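FMN-dependent nitronate monooxygenase (Shewanella oneidensis, PDB 5LSM) probably oxidises propionate 3-nitronate to 3-oxopropanoate with molecular oxygen, using a bound FMN cofactor. Local coordinates at residues L48-R59 with A116-E127. Numbering follows the deposited sequence.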
ATOM      1  N   LEU A  48      21.577 -10.272  26.914  1.00 41.10           N
ATOM      2  CA  LEU A  48      21.184 -11.546  27.520  1.00 42.66           C
ATOM      3  C   LEU A  48      20.626 -11.370  28.939  1.00 39.56           C
ATOM      4  O   LEU A  48      19.702 -12.064  29.335  1.00 38.46           O
ATOM      5  CB  LEU A  48      22.358 -12.522  27.522  1.00 42.06           C
ATOM      6  CG  LEU A  48      22.760 -13.017  26.124  1.00 49.39           C
ATOM      7  CD1 LEU A  48      24.104 -13.757  26.138  1.00 43.91           C
ATOM      8  CD2 LEU A  48      21.659 -13.895  25.539  1.00 51.40           C
ATOM      9  N   GLU A  49      21.121 -10.372  29.651  1.00 46.14           N
ATOM     10  CA  GLU A  49      20.633 -10.068  30.994  1.00 51.73           C
ATOM     11  C   GLU A  49      19.218  -9.480  30.927  1.00 49.07           C
ATOM     12  O   GLU A  49      18.286 -10.031  31.515  1.00 42.22           O
ATOM     13  CB  GLU A  49      21.594  -9.107  31.706  1.00 56.90           C
ATOM     14  CG  GLU A  49      23.062  -9.543  31.643  1.00 72.08           C
ATOM     15  CD  GLU A  49      23.779  -9.065  30.374  1.00 74.84           C
ATOM     16  OE1 GLU A  49      24.184  -7.880  30.323  1.00 78.61           O
ATOM     17  OE2 GLU A  49      23.927  -9.866  29.422  1.00 62.31           O
ATOM     18  N   ALA A  50      19.058  -8.396  30.163  1.00 46.01           N
ATOM     19  CA  ALA A  50      17.746  -7.805  29.930  1.00 39.58           C
ATOM     20  C   ALA A  50      16.752  -8.872  29.459  1.00 38.15           C
ATOM     21  O   ALA A  50      15.636  -8.943  29.956  1.00 35.69           O
ATOM     22  CB  ALA A  50      17.839  -6.670  28.916  1.00 39.70           C
ATOM     23  N   LEU A  51      17.186  -9.729  28.540  1.00 39.29           N
ATOM     24  CA  LEU A  51      16.322 -10.765  27.958  1.00 38.32           C
ATOM     25  C   LEU A  51      15.751 -11.669  29.038  1.00 42.26           C
ATOM     26  O   LEU A  51      14.529 -11.820  29.157  1.00 47.38           O
ATOM     27  CB  LEU A  51      17.098 -11.604  26.920  1.00 37.48           C
ATOM     28  CG  LEU A  51      16.377 -12.826  26.318  1.00 39.26           C
ATOM     29  CD1 LEU A  51      15.087 -12.439  25.606  1.00 36.94           C
ATOM     30  CD2 LEU A  51      17.301 -13.592  25.380  1.00 37.58           C
ATOM     31  N   GLU A  52      16.640 -12.251  29.836  1.00 45.41           N
ATOM     32  CA  GLU A  52      16.248 -13.163  30.917  1.00 43.03           C
ATOM     33  C   GLU A  52      15.367 -12.469  31.981  1.00 36.39           C
ATOM     34  O   GLU A  52      14.398 -13.046  32.484  1.00 34.17           O
ATOM     35  CB  GLU A  52      17.506 -13.742  31.567  1.00 43.16           C
ATOM     36  CG  GLU A  52      17.267 -14.996  32.389  1.00 48.88           C
ATOM     37  CD  GLU A  52      18.556 -15.743  32.685  1.00 55.08           C
ATOM     38  OE1 GLU A  52      19.283 -16.112  31.735  1.00 56.17           O
ATOM     39  OE2 GLU A  52      18.859 -15.930  33.876  1.00 65.15           O
ATOM     40  N   ALA A  53      15.740 -11.245  32.342  1.00 34.30           N
ATOM     41  CA  ALA A  53      14.952 -10.434  33.275  1.00 35.81           C
ATOM     42  C   ALA A  53      13.521 -10.293  32.762  1.00 39.25           C
ATOM     43  O   ALA A  53      12.562 -10.556  33.471  1.00 41.51           O
ATOM     44  CB  ALA A  53      15.587  -9.046  33.439  1.00 31.72           C
ATOM     45  N   GLU A  54      13.395  -9.884  31.508  1.00 42.53           N
ATOM     46  CA  GLU A  54      12.110  -9.501  30.981  1.00 44.72           C
ATOM     47  C   GLU A  54      11.200 -10.723  30.820  1.00 42.79           C
ATOM     48  O   GLU A  54      10.004 -10.640  31.081  1.00 44.45           O
ATOM     49  CB  GLU A  54      12.276  -8.735  29.675  1.00 40.31           C
ATOM     50  CG  GLU A  54      11.182  -7.716  29.456  1.00 49.47           C
ATOM     51  CD  GLU A  54      11.618  -6.292  29.683  1.00 46.87           C
ATOM     52  OE1 GLU A  54      10.991  -5.627  30.520  1.00 53.45           O
ATOM     53  OE2 GLU A  54      12.505  -5.806  28.951  1.00 57.01           O
ATOM     54  N   LEU A  55      11.790 -11.879  30.535  1.00 39.41           N
ATOM     55  CA  LEU A  55      11.021 -13.121  30.448  1.00 39.52           C
ATOM     56  C   LEU A  55      10.617 -13.602  31.821  1.00 42.53           C
ATOM     57  O   LEU A  55       9.549 -14.198  31.974  1.00 37.96           O
ATOM     58  CB  LEU A  55      11.809 -14.229  29.723  1.00 38.85           C
ATOM     59  CG  LEU A  55      11.748 -14.163  28.192  1.00 41.32           C
ATOM     60  CD1 LEU A  55      12.916 -14.904  27.573  1.00 44.36           C
ATOM     61  CD2 LEU A  55      10.425 -14.712  27.672  1.00 40.72           C
ATOM     62  N   THR A  56      11.495 -13.402  32.806  1.00 36.12           N
ATOM     63  CA  THR A  56      11.171 -13.748  34.179  1.00 36.13           C
ATOM     64  C   THR A  56      10.005 -12.863  34.679  1.00 34.13           C
ATOM     65  O   THR A  56       9.007 -13.371  35.211  1.00 30.45           O
ATOM     66  CB  THR A  56      12.426 -13.662  35.100  1.00 39.13           C
ATOM     67  OG1 THR A  56      13.317 -14.741  34.786  1.00 41.47           O
ATOM     68  CG2 THR A  56      12.052 -13.773  36.573  1.00 36.59           C
ATOM     69  N   ALA A  57      10.073 -11.565  34.390  1.00 34.64           N
ATOM     70  CA  ALA A  57       8.970 -10.656  34.702  1.00 36.21           C
ATOM     71  C   ALA A  57       7.650 -11.055  34.021  1.00 35.49           C
ATOM     72  O   ALA A  57       6.586 -10.955  34.630  1.00 38.86           O
ATOM     73  CB  ALA A  57       9.333  -9.224  34.351  1.00 34.86           C
ATOM     74  N   ILE A  58       7.706 -11.536  32.786  1.00 35.27           N
ATOM     75  CA  ILE A  58       6.481 -12.002  32.130  1.00 33.95           C
ATOM     76  C   ILE A  58       5.901 -13.224  32.844  1.00 37.64           C
ATOM     77  O   ILE A  58       4.702 -13.265  33.140  1.00 44.66           O
ATOM     78  CB  ILE A  58       6.703 -12.301  30.636  1.00 31.28           C
ATOM     79  CG1 ILE A  58       6.868 -10.984  29.864  1.00 33.46           C
ATOM     80  CG2 ILE A  58       5.535 -13.100  30.061  1.00 30.70           C
ATOM     81  CD1 ILE A  58       7.596 -11.130  28.536  1.00 32.92           C
ATOM     82  N   ARG A  59       6.761 -14.168  33.216  1.00 38.86           N
ATOM     83  CA  ARG A  59       6.290 -15.460  33.711  1.00 40.24           C
ATOM     84  C   ARG A  59       5.731 -15.402  35.128  1.00 38.29           C
ATOM     85  O   ARG A  59       4.977 -16.278  35.533  1.00 34.02           O
ATOM     86  CB  ARG A  59       7.384 -16.526  33.607  1.00 36.90           C
ATOM     87  CG  ARG A  59       7.639 -17.004  32.182  1.00 39.49           C
ATOM     88  CD  ARG A  59       6.388 -17.537  31.474  1.00 38.14           C
ATOM     89  NE  ARG A  59       6.743 -18.535  30.454  1.00 48.12           N
ATOM     90  CZ  ARG A  59       6.048 -18.787  29.341  1.00 49.15           C
ATOM     91  NH1 ARG A  59       4.910 -18.148  29.090  1.00 51.19           N
ATOM     92  NH2 ARG A  59       6.478 -19.714  28.491  1.00 46.26           N
ATOM     93  N   ALA A 116      23.574 -18.111  21.636  1.00 43.21           N
ATOM     94  CA  ALA A 116      23.567 -17.353  22.897  1.00 42.72           C
ATOM     95  C   ALA A 116      22.162 -17.014  23.389  1.00 43.12           C
ATOM     96  O   ALA A 116      21.873 -17.129  24.578  1.00 43.08           O
ATOM     97  CB  ALA A 116      24.377 -16.077  22.742  1.00 45.05           C
ATOM     98  N   GLN A 117      21.296 -16.565  22.485  1.00 45.24           N
ATOM     99  CA  GLN A 117      19.911 -16.265  22.866  1.00 43.06           C
ATOM    100  C   GLN A 117      19.115 -17.549  23.079  1.00 37.87           C
ATOM    101  O   GLN A 117      18.316 -17.641  24.004  1.00 37.61           O
ATOM    102  CB  GLN A 117      19.225 -15.379  21.822  1.00 39.86           C
ATOM    103  CG  GLN A 117      19.568 -13.911  21.961  1.00 37.55           C
ATOM    104  CD  GLN A 117      20.728 -13.481  21.098  1.00 37.68           C
ATOM    105  OE1 GLN A 117      21.278 -14.266  20.323  1.00 38.53           O
ATOM    106  NE2 GLN A 117      21.099 -12.220  21.217  1.00 40.91           N
ATOM    107  N   ALA A 118      19.352 -18.537  22.226  1.00 33.62           N
ATOM    108  CA  ALA A 118      18.797 -19.879  22.414  1.00 36.44           C
ATOM    109  C   ALA A 118      18.945 -20.406  23.851  1.00 39.35           C
ATOM    110  O   ALA A 118      18.009 -20.987  24.403  1.00 38.78           O
ATOM    111  CB  ALA A 118      19.446 -20.848  21.442  1.00 33.15           C
ATOM    112  N   GLU A 119      20.130 -20.256  24.431  1.00 41.61           N
ATOM    113  CA  GLU A 119      20.400 -20.864  25.727  1.00 45.82           C
ATOM    114  C   GLU A 119      19.480 -20.277  26.793  1.00 46.43           C
ATOM    115  O   GLU A 119      18.927 -21.021  27.603  1.00 60.43           O
ATOM    116  CB  GLU A 119      21.876 -20.712  26.124  1.00 42.18           C
ATOM    117  N   VAL A 120      19.269 -18.959  26.742  1.00 43.83           N
ATOM    118  CA  VAL A 120      18.299 -18.270  27.610  1.00 42.09           C
ATOM    119  C   VAL A 120      16.838 -18.671  27.338  1.00 44.13           C
ATOM    120  O   VAL A 120      16.088 -18.952  28.263  1.00 47.58           O
ATOM    121  CB  VAL A 120      18.413 -16.739  27.473  1.00 43.31           C
ATOM    122  CG1 VAL A 120      17.383 -16.043  28.346  1.00 41.13           C
ATOM    123  CG2 VAL A 120      19.819 -16.276  27.837  1.00 45.03           C
ATOM    124  N   LEU A 121      16.433 -18.689  26.075  1.00 44.61           N
ATOM    125  CA  LEU A 121      15.068 -19.067  25.722  1.00 45.28           C
ATOM    126  C   LEU A 121      14.731 -20.473  26.208  1.00 42.18           C
ATOM    127  O   LEU A 121      13.582 -20.770  26.554  1.00 36.59           O
ATOM    128  CB  LEU A 121      14.864 -19.004  24.204  1.00 47.65           C
ATOM    129  CG  LEU A 121      14.435 -17.682  23.566  1.00 53.60           C
ATOM    130  CD1 LEU A 121      13.877 -17.934  22.166  1.00 51.52           C
ATOM    131  CD2 LEU A 121      13.410 -16.951  24.427  1.00 58.40           C
ATOM    132  N   ALA A 122      15.718 -21.351  26.191  1.00 43.94           N
ATOM    133  CA  ALA A 122      15.468 -22.761  26.462  1.00 45.67           C
ATOM    134  C   ALA A 122      14.899 -22.950  27.864  1.00 45.38           C
ATOM    135  O   ALA A 122      14.125 -23.863  28.088  1.00 46.46           O
ATOM    136  CB  ALA A 122      16.746 -23.559  26.298  1.00 43.52           C
ATOM    137  N   LYS A 123      15.295 -22.087  28.803  1.00 51.26           N
ATOM    138  CA  LYS A 123      14.773 -22.129  30.179  1.00 50.54           C
ATOM    139  C   LYS A 123      13.271 -21.814  30.244  1.00 52.55           C
ATOM    140  O   LYS A 123      12.546 -22.411  31.032  1.00 56.19           O
ATOM    141  CB  LYS A 123      15.551 -21.158  31.082  1.00 52.04           C
ATOM    142  N   PHE A 124      12.802 -20.911  29.385  1.00 53.45           N
ATOM    143  CA  PHE A 124      11.417 -20.429  29.452  1.00 45.68           C
ATOM    144  C   PHE A 124      10.463 -21.144  28.499  1.00 42.70           C
ATOM    145  O   PHE A 124       9.285 -21.284  28.811  1.00 54.01           O
ATOM    146  CB  PHE A 124      11.368 -18.912  29.223  1.00 41.60           C
ATOM    147  CG  PHE A 124      12.075 -18.129  30.283  1.00 41.55           C
ATOM    148  CD1 PHE A 124      11.477 -17.912  31.517  1.00 41.95           C
ATOM    149  CD2 PHE A 124      13.386 -17.727  30.102  1.00 42.28           C
ATOM    150  CE1 PHE A 124      12.157 -17.265  32.532  1.00 38.07           C
ATOM    151  CE2 PHE A 124      14.059 -17.040  31.099  1.00 40.78           C
ATOM    152  CZ  PHE A 124      13.448 -16.817  32.318  1.00 38.40           C
ATOM    153  N   LYS A 125      10.959 -21.571  27.339  1.00 44.60           N
ATOM    154  CA  LYS A 125      10.156 -22.336  26.353  1.00 43.48           C
ATOM    155  C   LYS A 125       8.890 -21.620  25.883  1.00 42.25           C
ATOM    156  O   LYS A 125       7.783 -22.048  26.193  1.00 34.27           O
ATOM    157  CB  LYS A 125       9.802 -23.717  26.889  1.00 42.74           C
ATOM    158  CG  LYS A 125      11.001 -24.650  26.960  1.00 45.75           C
ATOM    159  CD  LYS A 125      10.568 -26.103  26.966  1.00 51.98           C
ATOM    160  CE  LYS A 125       9.623 -26.397  28.120  1.00 56.42           C
ATOM    161  NZ  LYS A 125       9.639 -27.847  28.453  1.00 59.64           N
ATOM    162  N   PRO A 126       9.066 -20.540  25.101  1.00 45.95           N
ATOM    163  CA  PRO A 126       7.991 -19.683  24.614  1.00 43.14           C
ATOM    164  C   PRO A 126       7.006 -20.414  23.735  1.00 36.07           C
ATOM    165  O   PRO A 126       7.399 -21.159  22.865  1.00 41.16           O
ATOM    166  CB  PRO A 126       8.726 -18.635  23.783  1.00 47.31           C
ATOM    167  CG  PRO A 126      10.085 -18.583  24.363  1.00 54.02           C
ATOM    168  CD  PRO A 126      10.391 -19.992  24.761  1.00 51.35           C
ATOM    169  N   GLU A 127       5.739 -20.086  23.886  1.00 32.45           N
ATOM    170  CA  GLU A 127       4.699 -20.697  23.087  1.00 32.07           C
ATOM    171  C   GLU A 127       4.907 -20.343  21.622  1.00 28.47           C
ATOM    172  O   GLU A 127       4.799 -21.192  20.733  1.00 22.30           O
ATOM    173  CB  GLU A 127       3.324 -20.247  23.586  1.00 35.51           C
ATOM    174  CG  GLU A 127       2.961 -20.800  24.973  1.00 39.32           C
ATOM    175  CD  GLU A 127       3.812 -20.216  26.110  1.00 48.37           C
ATOM    176  OE1 GLU A 127       4.335 -19.078  25.976  1.00 46.85           O
ATOM    177  OE2 GLU A 127       3.957 -20.887  27.153  1.00 61.63           O
TER
HETATM  178  O   HOH W   1       8.439 -20.310  31.524  1.00 39.21           O
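Phe124 O accepts two bonds, one from Arg59 NH2 and one from a water that Arg59 NE holds. Arg59 NH2 donates to Phe124 O over 3.2 Å, almost straight (172°). The oxygen lies in the guanidinium plane, but the nitrogen stands above the carbonyl plane. Arg59 NH2 also forms a salt bridge with Glu127 OE2 at 3.1 Å, on the syn side of the carboxylate. Glu127 OE1 takes weak bonds from NH1 and NH2 and a further hydrogen bond from Ile66 N. With an alanine here in place of Arg59, the Glu127 carboxylate is likely to lose its charge partner, and Phe124 O both its direct side-chain donor and the water's anchor on NE.

Helix 48-59 and helix 115-124 are neighbours on the outside of the TIM barrel and run nearly parallel, 16° apart over the two segments. Each precedes a barrel strand, 66-71 and 128-132. Phe124 is a knob among Glu52, Leu55, Thr56 and Arg59. Leu55 CB sits over the ring centre, 3.7 Å from the Phe124 centroid, in a CH-pi contact. The rotation of Thr56 (chi1 -71°) keeps OG1 beside its own backbone N, where it bonds back to Glu52 O and meets the Phe124 ring edge. Toward the N-terminal ends, Val120 splits its methyls: CG1 packs on Leu51 CD2 at 3.8 Å, and CG2 meets Leu48 CD2. Leu55 CD1 reaches Leu121 CD2, also at 3.8 Å.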